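PDB 5A99: polyhedrin from Operophtera brumata cypovirus 19, which forms the crystalline lattice of cypovirus polyhedra, the occlusion bodies that embed virus particles and probably protect them outside the insect host. Local coordinates for residues Ile48-Gln52 against Tyr232-Tyr238; Leu84-Arg88 against Arg98-Asp102. The contacts are given in a common frame with arbitrary orientation. Residue numbers count along the deposited sequence, not the author numbering.

Contact 1: residues Ile48-Gln52 against Tyr232-Tyr238; sequences IIRAQ and YWTRFQY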
loop_
_atom_site.group_PDB
_atom_site.type_symbol
_atom_site.label_atom_id
_atom_site.label_comp_id
_atom_site.label_asym_id
_atom_site.label_seq_id
_atom_site.Cartn_x
_atom_site.Cartn_y
_atom_site.Cartn_z
ATOM N N ILE A 48 5.095 -15.400 9.424
ATOM C CA ILE A 48 4.196 -15.696 8.319
ATOM C C ILE A 48 3.566 -14.414 7.806
ATOM O O ILE A 48 3.034 -13.612 8.568
ATOM C CB ILE A 48 3.083 -16.693 8.752
ATOM C CG1 ILE A 48 3.713 -17.962 9.321
ATOM C CG2 ILE A 48 2.155 -17.034 7.583
ATOM C CD1 ILE A 48 2.713 -19.050 9.694
ATOM N N ILE A 49 3.662 -14.216 6.501
ATOM C CA ILE A 49 2.991 -13.107 5.835
ATOM C C ILE A 49 2.025 -13.733 4.843
ATOM O O ILE A 49 2.441 -14.484 3.961
ATOM C CB ILE A 49 3.995 -12.197 5.109
ATOM C CG1 ILE A 49 4.969 -11.569 6.112
ATOM C CG2 ILE A 49 3.286 -11.086 4.354
ATOM C CD1 ILE A 49 6.067 -10.788 5.469
ATOM N N ARG A 50 0.733 -13.472 5.021
ATOM C CA ARG A 50 -0.265 -13.936 4.073
ATOM C C ARG A 50 -0.893 -12.786 3.317
ATOM O O ARG A 50 -1.440 -11.842 3.907
ATOM C CB ARG A 50 -1.384 -14.726 4.739
ATOM C CG ARG A 50 -2.389 -15.272 3.725
ATOM C CD ARG A 50 -3.512 -16.053 4.372
ATOM N NE ARG A 50 -4.577 -15.212 4.919
ATOM C CZ ARG A 50 -5.032 -15.287 6.170
ATOM N NH1 ARG A 50 -4.480 -16.139 7.027
ATOM N NH2 ARG A 50 -6.043 -14.505 6.564
ATOM N N ALA A 51 -0.834 -12.903 2.001
ATOM C CA ALA A 51 -1.578 -12.026 1.109
ATOM C C ALA A 51 -2.738 -12.825 0.537
ATOM O O ALA A 51 -2.626 -14.037 0.316
ATOM C CB ALA A 51 -0.696 -11.540 0.007
ATOM N N GLN A 52 -3.843 -12.149 0.287
ATOM C CA GLN A 52 -5.009 -12.804 -0.279
ATOM C C GLN A 52 -5.883 -11.823 -1.036
ATOM O O GLN A 52 -5.931 -10.626 -0.725
ATOM C CB GLN A 52 -5.828 -13.480 0.823
ATOM C CG GLN A 52 -6.569 -12.518 1.728
ATOM C CD GLN A 52 -7.193 -13.200 2.944
ATOM O OE1 GLN A 52 -6.648 -14.165 3.483
ATOM N NE2 GLN A 52 -8.335 -12.680 3.391
ATOM N N TYR A 232 -2.252 -22.772 12.951
ATOM C CA TYR A 232 -2.464 -21.955 11.763
ATOM C C TYR A 232 -2.769 -22.799 10.532
ATOM O O TYR A 232 -3.877 -22.768 10.007
ATOM C CB TYR A 232 -1.233 -21.083 11.518
ATOM C CG TYR A 232 -1.395 -20.106 10.390
ATOM C CD1 TYR A 232 -1.941 -18.843 10.605
ATOM C CD2 TYR A 232 -1.012 -20.447 9.100
ATOM C CE1 TYR A 232 -2.095 -17.947 9.562
ATOM C CE2 TYR A 232 -1.151 -19.553 8.049
ATOM C CZ TYR A 232 -1.706 -18.312 8.273
ATOM O OH TYR A 232 -1.848 -17.432 7.201
ATOM N N TRP A 233 -1.790 -23.560 10.071
ATOM C CA TRP A 233 -1.928 -24.248 8.792
ATOM C C TRP A 233 -3.116 -25.211 8.789
ATOM O O TRP A 233 -4.020 -25.075 7.967
ATOM C CB TRP A 233 -0.627 -24.962 8.434
ATOM C CG TRP A 233 0.529 -24.010 8.341
ATOM C CD1 TRP A 233 1.552 -23.886 9.225
ATOM C CD2 TRP A 233 0.772 -23.043 7.307
ATOM N NE1 TRP A 233 2.425 -22.916 8.810
ATOM C CE2 TRP A 233 1.966 -22.378 7.634
ATOM C CE3 TRP A 233 0.095 -22.678 6.140
ATOM C CZ2 TRP A 233 2.494 -21.357 6.846
ATOM C CZ3 TRP A 233 0.624 -21.663 5.353
ATOM C CH2 TRP A 233 1.810 -21.018 5.708
ATOM N N THR A 234 -3.123 -26.169 9.712
ATOM C CA THR A 234 -4.214 -27.131 9.785
ATOM C C THR A 234 -5.530 -26.445 10.173
ATOM O O THR A 234 -6.577 -26.724 9.599
ATOM C CB THR A 234 -3.892 -28.280 10.757
ATOM O OG1 THR A 234 -3.617 -27.757 12.064
ATOM C CG2 THR A 234 -2.693 -29.053 10.264
ATOM N N ARG A 235 -5.450 -25.510 11.105
ATOM C CA ARG A 235 -6.624 -24.795 11.605
ATOM C C ARG A 235 -7.400 -24.053 10.520
ATOM O O ARG A 235 -8.637 -24.084 10.497
ATOM C CB ARG A 235 -6.180 -23.807 12.680
ATOM C CG ARG A 235 -7.161 -22.669 12.943
ATOM C CD ARG A 235 -6.746 -21.868 14.172
ATOM N NE ARG A 235 -6.734 -22.733 15.345
ATOM C CZ ARG A 235 -7.828 -23.073 16.007
ATOM N NH1 ARG A 235 -8.999 -22.598 15.611
ATOM N NH2 ARG A 235 -7.749 -23.878 17.058
ATOM N N PHE A 236 -6.666 -23.385 9.631
ATOM C CA PHE A 236 -7.258 -22.470 8.652
ATOM C C PHE A 236 -7.387 -23.084 7.258
ATOM O O PHE A 236 -7.847 -22.427 6.324
ATOM C CB PHE A 236 -6.422 -21.177 8.577
ATOM C CG PHE A 236 -6.398 -20.387 9.866
ATOM C CD1 PHE A 236 -7.572 -20.085 10.535
ATOM C CD2 PHE A 236 -5.199 -19.971 10.419
ATOM C CE1 PHE A 236 -7.545 -19.370 11.724
ATOM C CE2 PHE A 236 -5.169 -19.269 11.605
ATOM C CZ PHE A 236 -6.338 -18.972 12.259
ATOM N N GLN A 237 -6.971 -24.338 7.109
ATOM C CA GLN A 237 -7.060 -25.023 5.816
ATOM C C GLN A 237 -6.105 -24.416 4.786
ATOM O O GLN A 237 -6.418 -24.309 3.586
ATOM C CB GLN A 237 -8.498 -24.997 5.300
ATOM C CG GLN A 237 -8.789 -26.097 4.317
ATOM C CD GLN A 237 -10.198 -26.076 3.801
ATOM O OE1 GLN A 237 -10.821 -25.019 3.678
ATOM N NE2 GLN A 237 -10.709 -27.254 3.470
ATOM N N TYR A 238 -4.935 -24.005 5.267
ATOM C CA TYR A 238 -3.851 -23.575 4.396
ATOM C C TYR A 238 -2.863 -24.727 4.238
ATOM O O TYR A 238 -2.232 -25.158 5.210
ATOM C CB TYR A 238 -3.138 -22.369 4.998
ATOM C CG TYR A 238 -3.945 -21.105 4.928
ATOM C CD1 TYR A 238 -4.548 -20.723 3.743
ATOM C CD2 TYR A 238 -4.126 -20.306 6.052
ATOM C CE1 TYR A 238 -5.284 -19.576 3.661
ATOM C CE2 TYR A 238 -4.874 -19.148 5.988
ATOM C CZ TYR A 238 -5.447 -18.788 4.788
ATOM O OH TYR A 238 -6.190 -17.644 4.707
#
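This is a buried helix-on-sheet contact near the middle of the subunit: the last turn of helix 225-236, and the chain just after it, lies against one face of the main antiparallel sheet of the polyhedrin fold, over strand 46-53. The axes of strand 48-52 and helix 232-236 come no closer than 13.0 Å, inclined at 32°, a gap wide enough to be filled by long side chains. Alternation along the strand selects I48, R50 and Q52 for this face, while I49 and A51 serve the other, where strand 56-61 packs. At the apolar end, I48 CD1 sits over the face of the Y232 ring, 4.3 Å from its centroid in a CH-pi contact, and also reaches W233 CZ2 at 3.7 Å. H36, on the neighbouring strand 33-40, meets the rings of Y232, W233 and Y238 and hydrogen-bonds Y232 OH. A Schellman motif ends the helix, with Q237 at positive phi and Y238 N bonded to W233 O at 3.0 Å; the reversal brings Y238 back towards the sheet. Its OH lies over one face of the R50 guanidinium. That group also hydrogen-bonds backbone oxygen of N132 on the second subunit, so the contact runs straight into a subunit interface. Within the chain, R50 NE donates to Q52 OE1 at 2.7 Å, and R50 NH1 to Y232 OH at 2.9 Å.

Contact 2: residues Leu84-Arg88 against Arg98-Asp102; sequences LRHLR and RSQHD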
loop_
_atom_site.group_PDB
_atom_site.type_symbol
_atom_site.label_atom_id
_atom_site.label_comp_id
_atom_site.label_asym_id
_atom_site.label_seq_id
_atom_site.Cartn_x
_atom_site.Cartn_y
_atom_site.Cartn_z
ATOM N N LEU A 84 21.342 -0.692 14.377
ATOM C CA LEU A 84 20.517 -1.129 13.258
ATOM C C LEU A 84 20.781 -0.234 12.056
ATOM O O LEU A 84 20.849 -0.714 10.925
ATOM C CB LEU A 84 19.026 -1.131 13.621
ATOM C CG LEU A 84 18.036 -1.597 12.543
ATOM C CD1 LEU A 84 18.385 -2.983 11.986
ATOM C CD2 LEU A 84 16.617 -1.600 13.093
ATOM N N ARG A 85 20.943 1.062 12.304
ATOM C CA ARG A 85 21.197 1.992 11.217
ATOM C C ARG A 85 22.503 1.621 10.503
ATOM O O ARG A 85 22.573 1.600 9.271
ATOM C CB ARG A 85 21.281 3.427 11.733
ATOM C CG ARG A 85 21.929 4.382 10.738
ATOM C CD ARG A 85 21.883 5.824 11.195
ATOM N NE ARG A 85 22.315 6.720 10.121
ATOM C CZ ARG A 85 22.488 8.031 10.263
ATOM N NH1 ARG A 85 22.280 8.599 11.436
ATOM N NH2 ARG A 85 22.874 8.775 9.231
ATOM N N HIS A 86 23.535 1.342 11.288
ATOM C CA HIS A 86 24.854 1.033 10.745
ATOM C C HIS A 86 24.807 -0.222 9.888
ATOM O O HIS A 86 25.434 -0.304 8.824
ATOM C CB HIS A 86 25.854 0.809 11.881
ATOM C CG HIS A 86 26.057 2.005 12.757
ATOM N ND1 HIS A 86 25.702 3.283 12.378
ATOM C CD2 HIS A 86 26.569 2.113 14.008
ATOM C CE1 HIS A 86 25.986 4.125 13.356
ATOM N NE2 HIS A 86 26.515 3.442 14.354
ATOM N N LEU A 87 24.086 -1.214 10.389
ATOM C CA LEU A 87 23.911 -2.467 9.678
ATOM C C LEU A 87 23.313 -2.199 8.295
ATOM O O LEU A 87 23.855 -2.635 7.272
ATOM C CB LEU A 87 23.012 -3.394 10.494
ATOM C CG LEU A 87 22.574 -4.667 9.773
ATOM C CD1 LEU A 87 23.795 -5.452 9.316
ATOM C CD2 LEU A 87 21.662 -5.494 10.658
ATOM N N ARG A 88 22.216 -1.451 8.269
ATOM C CA ARG A 88 21.510 -1.175 7.028
ATOM C C ARG A 88 22.375 -0.381 6.073
ATOM O O ARG A 88 22.387 -0.671 4.880
ATOM C CB ARG A 88 20.217 -0.429 7.304
ATOM C CG ARG A 88 19.175 -1.287 7.995
ATOM C CD ARG A 88 17.967 -0.468 8.390
ATOM N NE ARG A 88 17.007 -0.333 7.296
ATOM C CZ ARG A 88 15.805 0.223 7.422
ATOM N NH1 ARG A 88 15.412 0.724 8.596
ATOM N NH2 ARG A 88 15.000 0.285 6.376
ATOM N N ARG A 98 29.291 1.364 9.031
ATOM C CA ARG A 98 30.289 1.156 10.078
ATOM C C ARG A 98 29.938 0.023 11.039
ATOM O O ARG A 98 30.579 -0.131 12.078
ATOM C CB ARG A 98 30.493 2.443 10.875
ATOM C CG ARG A 98 29.331 2.829 11.764
ATOM C CD ARG A 98 29.682 4.057 12.592
ATOM N NE ARG A 98 29.816 5.263 11.766
ATOM C CZ ARG A 98 30.248 6.440 12.216
ATOM N NH1 ARG A 98 30.604 6.576 13.489
ATOM N NH2 ARG A 98 30.328 7.485 11.393
ATOM N N SER A 99 28.942 -0.781 10.680
ATOM C CA SER A 99 28.495 -1.869 11.524
ATOM C C SER A 99 29.636 -2.835 11.838
ATOM O O SER A 99 30.582 -3.001 11.054
ATOM C CB SER A 99 27.357 -2.620 10.821
ATOM O OG SER A 99 26.898 -3.690 11.608
ATOM N N GLN A 100 29.534 -3.492 12.984
ATOM C CA GLN A 100 30.415 -4.601 13.313
ATOM C C GLN A 100 29.712 -5.911 12.973
ATOM O O GLN A 100 30.220 -6.999 13.255
ATOM C CB GLN A 100 30.765 -4.573 14.800
ATOM C CG GLN A 100 31.589 -3.372 15.227
ATOM C CD GLN A 100 32.125 -3.521 16.642
ATOM O OE1 GLN A 100 31.467 -3.136 17.607
ATOM N NE2 GLN A 100 33.316 -4.099 16.771
ATOM N N HIS A 101 28.536 -5.797 12.364
ATOM C CA HIS A 101 27.705 -6.960 12.090
ATOM C C HIS A 101 27.579 -7.201 10.593
ATOM O O HIS A 101 27.086 -6.334 9.852
ATOM C CB HIS A 101 26.311 -6.772 12.697
ATOM C CG HIS A 101 26.312 -6.526 14.174
ATOM N ND1 HIS A 101 25.694 -5.432 14.742
ATOM C CD2 HIS A 101 26.832 -7.240 15.204
ATOM C CE1 HIS A 101 25.846 -5.473 16.052
ATOM N NE2 HIS A 101 26.533 -6.561 16.360
ATOM N N ASP A 102 28.015 -8.380 10.150
ATOM C CA ASP A 102 27.838 -8.795 8.756
ATOM C C ASP A 102 26.386 -9.141 8.468
ATOM O O ASP A 102 25.860 -8.827 7.398
ATOM C CB ASP A 102 28.662 -10.038 8.456
ATOM C CG ASP A 102 30.028 -9.719 7.895
ATOM O OD1 ASP A 102 30.282 -8.540 7.559
ATOM O OD2 ASP A 102 30.838 -10.659 7.763
#
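R98 comes first, laying the aliphatic part of its side chain on the imidazole of H86: R98 CG stands 3.5 Å from the ring centroid and 11° off the normal, a CH-pi contact over the ring face. Next, S99 makes the closest backbone approach, its CA 4.7 Å from the CA of H86. Such proximity is possible because the small S99 side chain points at the helix, with S99 CB 3.6 Å from both H86 O and L87 N. The hydroxyl turns back to its own backbone: S99 OG accepts from H101 N at 2.8 Å, which makes an ST turn. This turn belongs to the loop that follows helix 81-92 and returns to cross the side of the helix, at the surface of the subunit and far from its centre. Q100, on the turn, directs its CA-to-CB bond away from the helix. At H101 the backbone supplies the nearest atom, L87 CD1 lying 3.4 Å from H101 O, while the imidazole leads off to meet the ring of Y79. D102 keeps only a marginal touch, D102 O being 4.4 Å from L87 CD1. W63 touches the side chains of L84, L87 and R88, and R88 NH1 hydrogen-bonds the backbone oxygen of R72 in the third subunit.

Contacts 1 and 2 do not touch: their centres are 34 Å apart and their nearest atoms about 14 Å. Along the chain, contact 2 is nested within the long loop that contact 1 closes; one joins segments 180 residues apart, the other only 10. They differ in setting too, with centres 10 Å and 28 Å from the centre of the chain: contact 1 is buried against the main sheet, contact 2 lies on an outlying helix and loop. Each borders a different copy of the protein, the second subunit at 48-52/232-238 and the third at segment 84-88 of helix 81-92, so both adjoin interfaces within the three-chain assembly. The ATP in the crystal takes no part in either.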